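Local coordinates for protein alginate lyase, family PL7 (Zobellia galactanivorans, PDB 3ZPY) that probably cleaves alginate by a lyase reaction, as the catalytic domain of a longer family PL7 polysaccharide lyase, at residues Y52-G65 with A229-K241. Residues are numbered along the deposited sequence; the frame is centred on the assembly and turned at random.
Sequences YTDGEWVYFKCYRG and ASYTGSYGLVRIK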
loop_
_atom_site.group_PDB
_atom_site.type_symbol
_atom_site.label_atom_id
_atom_site.label_comp_id
_atom_site.label_asym_id
_atom_site.label_seq_id
_atom_site.Cartn_x
_atom_site.Cartn_y
_atom_site.Cartn_z
ATOM N N TYR A 52 4.878 -7.333 -11.578
ATOM C CA TYR A 52 5.329 -7.418 -12.953
ATOM C C TYR A 52 5.258 -6.063 -13.582
ATOM O O TYR A 52 4.712 -5.132 -13.032
ATOM C CB TYR A 52 4.561 -8.517 -13.742
ATOM C CG TYR A 52 3.073 -8.290 -13.863
ATOM C CD1 TYR A 52 2.596 -7.534 -14.933
ATOM C CD2 TYR A 52 2.174 -8.759 -12.901
ATOM C CE1 TYR A 52 1.227 -7.295 -15.085
ATOM C CE2 TYR A 52 0.783 -8.481 -12.988
ATOM C CZ TYR A 52 0.364 -7.762 -14.127
ATOM O OH TYR A 52 -0.953 -7.478 -14.265
ATOM N N THR A 53 5.765 -5.998 -14.805
ATOM C CA THR A 53 5.746 -4.686 -15.525
ATOM C C THR A 53 5.368 -4.835 -16.991
ATOM O O THR A 53 5.633 -5.914 -17.584
ATOM C CB THR A 53 7.100 -3.915 -15.372
ATOM O OG1 THR A 53 6.963 -2.621 -15.939
ATOM C CG2 THR A 53 8.251 -4.677 -16.010
ATOM N N ASP A 54 4.846 -3.741 -17.589
ATOM C CA ASP A 54 4.718 -3.649 -19.055
ATOM C C ASP A 54 5.609 -2.613 -19.621
ATOM O O ASP A 54 5.450 -2.275 -20.791
ATOM C CB ASP A 54 3.228 -3.365 -19.428
ATOM C CG ASP A 54 2.739 -2.006 -18.856
ATOM O OD1 ASP A 54 3.586 -1.296 -18.229
ATOM O OD2 ASP A 54 1.542 -1.703 -19.016
ATOM N N GLY A 55 6.630 -2.164 -18.872
ATOM C CA GLY A 55 7.593 -1.147 -19.310
ATOM C C GLY A 55 7.116 0.245 -18.993
ATOM O O GLY A 55 7.902 1.194 -19.112
ATOM N N GLU A 56 5.853 0.441 -18.624
ATOM C CA GLU A 56 5.392 1.761 -18.213
ATOM C C GLU A 56 5.045 1.676 -16.713
ATOM O O GLU A 56 5.513 2.523 -15.930
ATOM C CB GLU A 56 4.142 2.129 -18.996
ATOM C CG GLU A 56 3.456 3.408 -18.519
ATOM C CD GLU A 56 2.161 3.752 -19.275
ATOM O OE1 GLU A 56 1.811 3.051 -20.274
ATOM O OE2 GLU A 56 1.450 4.719 -18.842
ATOM N N TRP A 57 4.188 0.738 -16.337
ATOM C CA TRP A 57 3.731 0.621 -14.942
ATOM C C TRP A 57 4.351 -0.646 -14.301
ATOM O O TRP A 57 4.691 -1.581 -14.981
ATOM C CB TRP A 57 2.220 0.368 -14.855
ATOM C CG TRP A 57 1.314 1.311 -15.592
ATOM C CD1 TRP A 57 0.871 1.236 -16.913
ATOM C CD2 TRP A 57 0.779 2.522 -15.037
ATOM N NE1 TRP A 57 0.027 2.312 -17.193
ATOM C CE2 TRP A 57 -0.067 3.127 -16.055
ATOM C CE3 TRP A 57 0.826 3.088 -13.783
ATOM C CZ2 TRP A 57 -0.778 4.289 -15.818
ATOM C CZ3 TRP A 57 0.113 4.238 -13.513
ATOM C CH2 TRP A 57 -0.714 4.846 -14.515
ATOM N N VAL A 58 4.381 -0.671 -12.997
ATOM C CA VAL A 58 4.624 -1.893 -12.197
ATOM C C VAL A 58 3.307 -2.249 -11.507
ATOM O O VAL A 58 2.667 -1.390 -10.894
ATOM C CB VAL A 58 5.805 -1.739 -11.208
ATOM C CG1 VAL A 58 5.886 -2.951 -10.268
ATOM C CG2 VAL A 58 7.112 -1.537 -11.994
ATOM N N TYR A 59 2.905 -3.468 -11.765
ATOM C CA TYR A 59 1.587 -4.008 -11.292
ATOM C C TYR A 59 1.779 -4.825 -10.057
ATOM O O TYR A 59 2.780 -5.599 -9.960
ATOM C CB TYR A 59 1.069 -4.950 -12.365
ATOM C CG TYR A 59 0.667 -4.250 -13.665
ATOM C CD1 TYR A 59 1.635 -3.876 -14.598
ATOM C CD2 TYR A 59 -0.704 -3.995 -13.986
ATOM C CE1 TYR A 59 1.292 -3.228 -15.815
ATOM C CE2 TYR A 59 -1.018 -3.324 -15.181
ATOM C CZ TYR A 59 -0.054 -2.955 -16.069
ATOM O OH TYR A 59 -0.432 -2.332 -17.275
ATOM N N PHE A 60 0.917 -4.580 -9.056
ATOM C CA PHE A 60 0.870 -5.305 -7.771
ATOM C C PHE A 60 -0.435 -5.950 -7.751
ATOM O O PHE A 60 -1.489 -5.282 -7.628
ATOM C CB PHE A 60 0.969 -4.282 -6.643
ATOM C CG PHE A 60 2.276 -3.494 -6.642
ATOM C CD1 PHE A 60 2.460 -2.418 -7.557
ATOM C CD2 PHE A 60 3.301 -3.798 -5.722
ATOM C CE1 PHE A 60 3.678 -1.693 -7.543
ATOM C CE2 PHE A 60 4.483 -3.110 -5.749
ATOM C CZ PHE A 60 4.653 -2.019 -6.607
ATOM N N LYS A 61 -0.390 -7.308 -7.861
ATOM C CA LYS A 61 -1.625 -8.104 -7.965
ATOM C C LYS A 61 -1.693 -9.038 -6.701
ATOM O O LYS A 61 -0.737 -9.836 -6.464
ATOM C CB LYS A 61 -1.524 -8.983 -9.299
ATOM C CG LYS A 61 -2.832 -9.645 -9.624
ATOM C CD LYS A 61 -2.817 -10.323 -10.975
ATOM C CE LYS A 61 -4.139 -10.914 -11.339
ATOM N NZ LYS A 61 -4.126 -11.368 -12.747
ATOM N N CYS A 62 -2.773 -8.872 -5.952
ATOM C CA CYS A 62 -2.927 -9.634 -4.693
ATOM C C CYS A 62 -4.318 -10.224 -4.648
ATOM O O CYS A 62 -5.265 -9.647 -5.196
ATOM C CB CYS A 62 -2.580 -8.681 -3.484
ATOM S SG CYS A 62 -2.449 -9.550 -1.925
ATOM N N TYR A 63 -4.456 -11.359 -3.981
ATOM C CA TYR A 63 -5.670 -12.143 -4.119
ATOM C C TYR A 63 -6.325 -12.320 -2.769
ATOM O O TYR A 63 -5.626 -12.496 -1.763
ATOM C CB TYR A 63 -5.389 -13.575 -4.701
ATOM C CG TYR A 63 -4.697 -13.516 -6.031
ATOM C CD1 TYR A 63 -3.318 -13.203 -6.103
ATOM C CD2 TYR A 63 -5.401 -13.852 -7.216
ATOM C CE1 TYR A 63 -2.652 -13.087 -7.295
ATOM C CE2 TYR A 63 -4.713 -13.753 -8.459
ATOM C CZ TYR A 63 -3.331 -13.474 -8.448
ATOM O OH TYR A 63 -2.694 -13.310 -9.667
ATOM N N ARG A 64 -7.654 -12.258 -2.767
ATOM C CA ARG A 64 -8.445 -12.648 -1.582
ATOM C C ARG A 64 -7.983 -14.038 -1.153
ATOM O O ARG A 64 -7.821 -14.964 -1.985
ATOM C CB ARG A 64 -9.910 -12.765 -2.081
ATOM C CG ARG A 64 -10.958 -13.055 -0.982
ATOM C CD ARG A 64 -12.334 -13.140 -1.647
ATOM N NE ARG A 64 -13.452 -13.063 -0.683
ATOM C CZ ARG A 64 -14.158 -14.095 -0.233
ATOM N NH1 ARG A 64 -13.791 -15.350 -0.466
ATOM N NH2 ARG A 64 -15.251 -13.873 0.488
ATOM N N GLY A 65 -7.740 -14.198 0.168
ATOM C CA GLY A 65 -7.396 -15.550 0.703
ATOM C C GLY A 65 -5.967 -15.999 0.369
ATOM O O GLY A 65 -5.661 -17.116 0.684
ATOM N N ALA A 229 -10.720 -14.594 4.667
ATOM C CA ALA A 229 -11.430 -14.969 3.428
ATOM C C ALA A 229 -10.825 -16.194 2.738
ATOM O O ALA A 229 -9.612 -16.428 2.762
ATOM C CB ALA A 229 -11.482 -13.805 2.472
ATOM N N SER A 230 -11.675 -16.951 2.075
ATOM C CA SER A 230 -11.198 -18.051 1.256
ATOM C C SER A 230 -10.669 -17.546 -0.091
ATOM O O SER A 230 -10.999 -16.448 -0.552
ATOM C CB SER A 230 -12.305 -19.050 1.054
ATOM O OG SER A 230 -13.256 -18.448 0.237
ATOM N N TYR A 231 -9.835 -18.377 -0.728
ATOM C CA TYR A 231 -9.317 -18.073 -2.037
ATOM C C TYR A 231 -10.297 -18.497 -3.104
ATOM O O TYR A 231 -10.712 -19.643 -3.162
ATOM C CB TYR A 231 -7.937 -18.745 -2.222
ATOM C CG TYR A 231 -7.408 -18.488 -3.643
ATOM C CD1 TYR A 231 -7.801 -19.354 -4.708
ATOM C CD2 TYR A 231 -6.611 -17.346 -3.982
ATOM C CE1 TYR A 231 -7.400 -19.110 -6.060
ATOM C CE2 TYR A 231 -6.194 -17.150 -5.348
ATOM C CZ TYR A 231 -6.560 -18.044 -6.336
ATOM O OH TYR A 231 -6.200 -17.773 -7.619
ATOM N N THR A 232 -10.662 -17.545 -3.978
ATOM C CA THR A 232 -11.682 -17.802 -5.030
ATOM C C THR A 232 -11.192 -17.429 -6.440
ATOM O O THR A 232 -11.935 -17.701 -7.385
ATOM C CB THR A 232 -12.943 -16.993 -4.751
ATOM O OG1 THR A 232 -12.574 -15.583 -4.765
ATOM C CG2 THR A 232 -13.581 -17.421 -3.379
ATOM N N GLY A 233 -10.039 -16.746 -6.553
ATOM C CA GLY A 233 -9.607 -16.175 -7.823
ATOM C C GLY A 233 -9.912 -14.652 -7.764
ATOM O O GLY A 233 -9.488 -13.914 -8.541
ATOM N N SER A 234 -10.713 -14.170 -6.803
ATOM C CA SER A 234 -10.988 -12.723 -6.670
ATOM C C SER A 234 -9.646 -12.005 -6.280
ATOM O O SER A 234 -8.827 -12.508 -5.503
ATOM C CB SER A 234 -11.892 -12.528 -5.488
ATOM O OG SER A 234 -12.082 -11.189 -5.098
ATOM N N TYR A 235 -9.402 -10.831 -6.822
ATOM C CA TYR A 235 -8.095 -10.184 -6.685
ATOM C C TYR A 235 -8.284 -8.666 -6.745
ATOM O O TYR A 235 -9.325 -8.176 -7.286
ATOM C CB TYR A 235 -7.027 -10.672 -7.725
ATOM C CG TYR A 235 -7.379 -10.287 -9.161
ATOM C CD1 TYR A 235 -8.376 -10.972 -9.852
ATOM C CD2 TYR A 235 -6.882 -9.109 -9.711
ATOM C CE1 TYR A 235 -8.697 -10.590 -11.196
ATOM C CE2 TYR A 235 -7.200 -8.709 -11.020
ATOM C CZ TYR A 235 -8.140 -9.443 -11.721
ATOM O OH TYR A 235 -8.457 -9.036 -13.000
ATOM N N GLY A 236 -7.259 -7.947 -6.297
ATOM C CA GLY A 236 -7.164 -6.523 -6.633
ATOM C C GLY A 236 -5.905 -6.301 -7.457
ATOM O O GLY A 236 -4.972 -7.124 -7.455
ATOM N N LEU A 237 -5.930 -5.202 -8.238
ATOM C CA LEU A 237 -4.819 -4.893 -9.097
ATOM C C LEU A 237 -4.569 -3.370 -9.040
ATOM O O LEU A 237 -5.456 -2.618 -9.304
ATOM C CB LEU A 237 -5.134 -5.329 -10.520
ATOM C CG LEU A 237 -3.994 -5.172 -11.529
ATOM C CD1 LEU A 237 -2.738 -5.963 -11.157
ATOM C CD2 LEU A 237 -4.418 -5.520 -12.968
ATOM N N VAL A 238 -3.358 -3.019 -8.662
ATOM C CA VAL A 238 -2.881 -1.647 -8.518
ATOM C C VAL A 238 -1.681 -1.533 -9.460
ATOM O O VAL A 238 -0.854 -2.448 -9.587
ATOM C CB VAL A 238 -2.418 -1.316 -7.093
ATOM C CG1 VAL A 238 -1.804 0.057 -7.048
ATOM C CG2 VAL A 238 -3.541 -1.483 -6.076
ATOM N N ARG A 239 -1.566 -0.434 -10.186
ATOM C CA ARG A 239 -0.384 -0.226 -11.007
ATOM C C ARG A 239 0.197 1.193 -10.714
ATOM O O ARG A 239 -0.554 2.154 -10.520
ATOM C CB ARG A 239 -0.694 -0.486 -12.481
ATOM C CG ARG A 239 -1.699 0.436 -13.156
ATOM C CD ARG A 239 -1.905 -0.004 -14.588
ATOM N NE ARG A 239 -2.825 0.801 -15.308
ATOM C CZ ARG A 239 -3.152 0.580 -16.568
ATOM N NH1 ARG A 239 -2.542 -0.392 -17.260
ATOM N NH2 ARG A 239 -4.159 1.281 -17.070
ATOM N N ILE A 240 1.546 1.269 -10.664
ATOM C CA ILE A 240 2.249 2.471 -10.194
ATOM C C ILE A 240 3.352 2.843 -11.194
ATOM O O ILE A 240 4.057 1.957 -11.753
ATOM C CB ILE A 240 2.817 2.241 -8.746
ATOM C CG1 ILE A 240 1.681 1.869 -7.811
ATOM C CG2 ILE A 240 3.651 3.405 -8.265
ATOM C CD1 ILE A 240 2.052 1.385 -6.392
ATOM N N LYS A 241 3.544 4.148 -11.305
ATOM C CA LYS A 241 4.763 4.651 -11.966
ATOM C C LYS A 241 5.163 5.967 -11.304
ATOM O O LYS A 241 4.431 6.489 -10.445
ATOM C CB LYS A 241 4.557 4.892 -13.466
ATOM C CG LYS A 241 3.501 5.865 -13.880
ATOM C CD LYS A 241 3.298 5.798 -15.408
ATOM C CE LYS A 241 2.262 6.789 -15.790
ATOM N NZ LYS A 241 2.147 6.884 -17.288
HETATM O O HOH W 1 6.611 2.198 -13.318
HETATM O O HOH W 2 -8.969 -15.113 -4.412
HETATM O O HOH W 3 -15.767 -17.520 -0.288
HETATM O O HOH W 4 -7.535 -18.771 2.043
#
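The indole of W57 is sandwiched between two cationic chains. On one face lies R239, its CD 3.6 Å from W57 CG and its guanidinium almost parallel to the ring, planes 11° apart; on the opposite face runs K241, whose CE comes within 3.8 Å of W57 CH2, and E56 CG shares that face, while the I240 backbone and D54 OD2 meet the ring at its edge. Both cationic contacts combine CH-pi and cation-pi character. R239 CB lies over the face of the Y59 ring; with CG set between the backbone N and the carbonyl carbon (chi1 64°), the extended chain then carries CG and CD between the Y59 and W57 rings. In the plane of its guanidinium, NH1 donates to Y59 OH at 2.9 Å; that hydroxyl in turn donates a hydrogen bond to D54 OD2, and Q104 on strand 96-107 takes NH2. K241 ends in a salt bridge, NZ to E56 OE2 at 2.8 Å, reaching the carboxylate on its anti side.

Further along the same face, L237 CD1 packs against K61 CB, and the extended K61 chain lays CE over the Y235 ring, 3.7 Å from Y235 CD2, with NZ close enough for a cation-pi interaction. On the other face of the sheet F60 CE1 meets I240 CD1. Beyond the strands, A229 CB covers one face of the R64 guanidinium. R64 NH1 donates to S230 O at 3.0 Å, with NE and NH2 held by the carbonyls of Q110 and D111, and water 2 joins R64 O to T232 N and S234 O.

Between these side chains, antiparallel pairing runs from V58-I240 to Y63-Y235; R239, paired with Y59 at a non-hydrogen-bonded position, reaches W57 to stack. Strand 58-63 thus joins 235-247 near one border of the seven-stranded antiparallel sheet, part of the beta-jelly roll of PL7 alginate lyases.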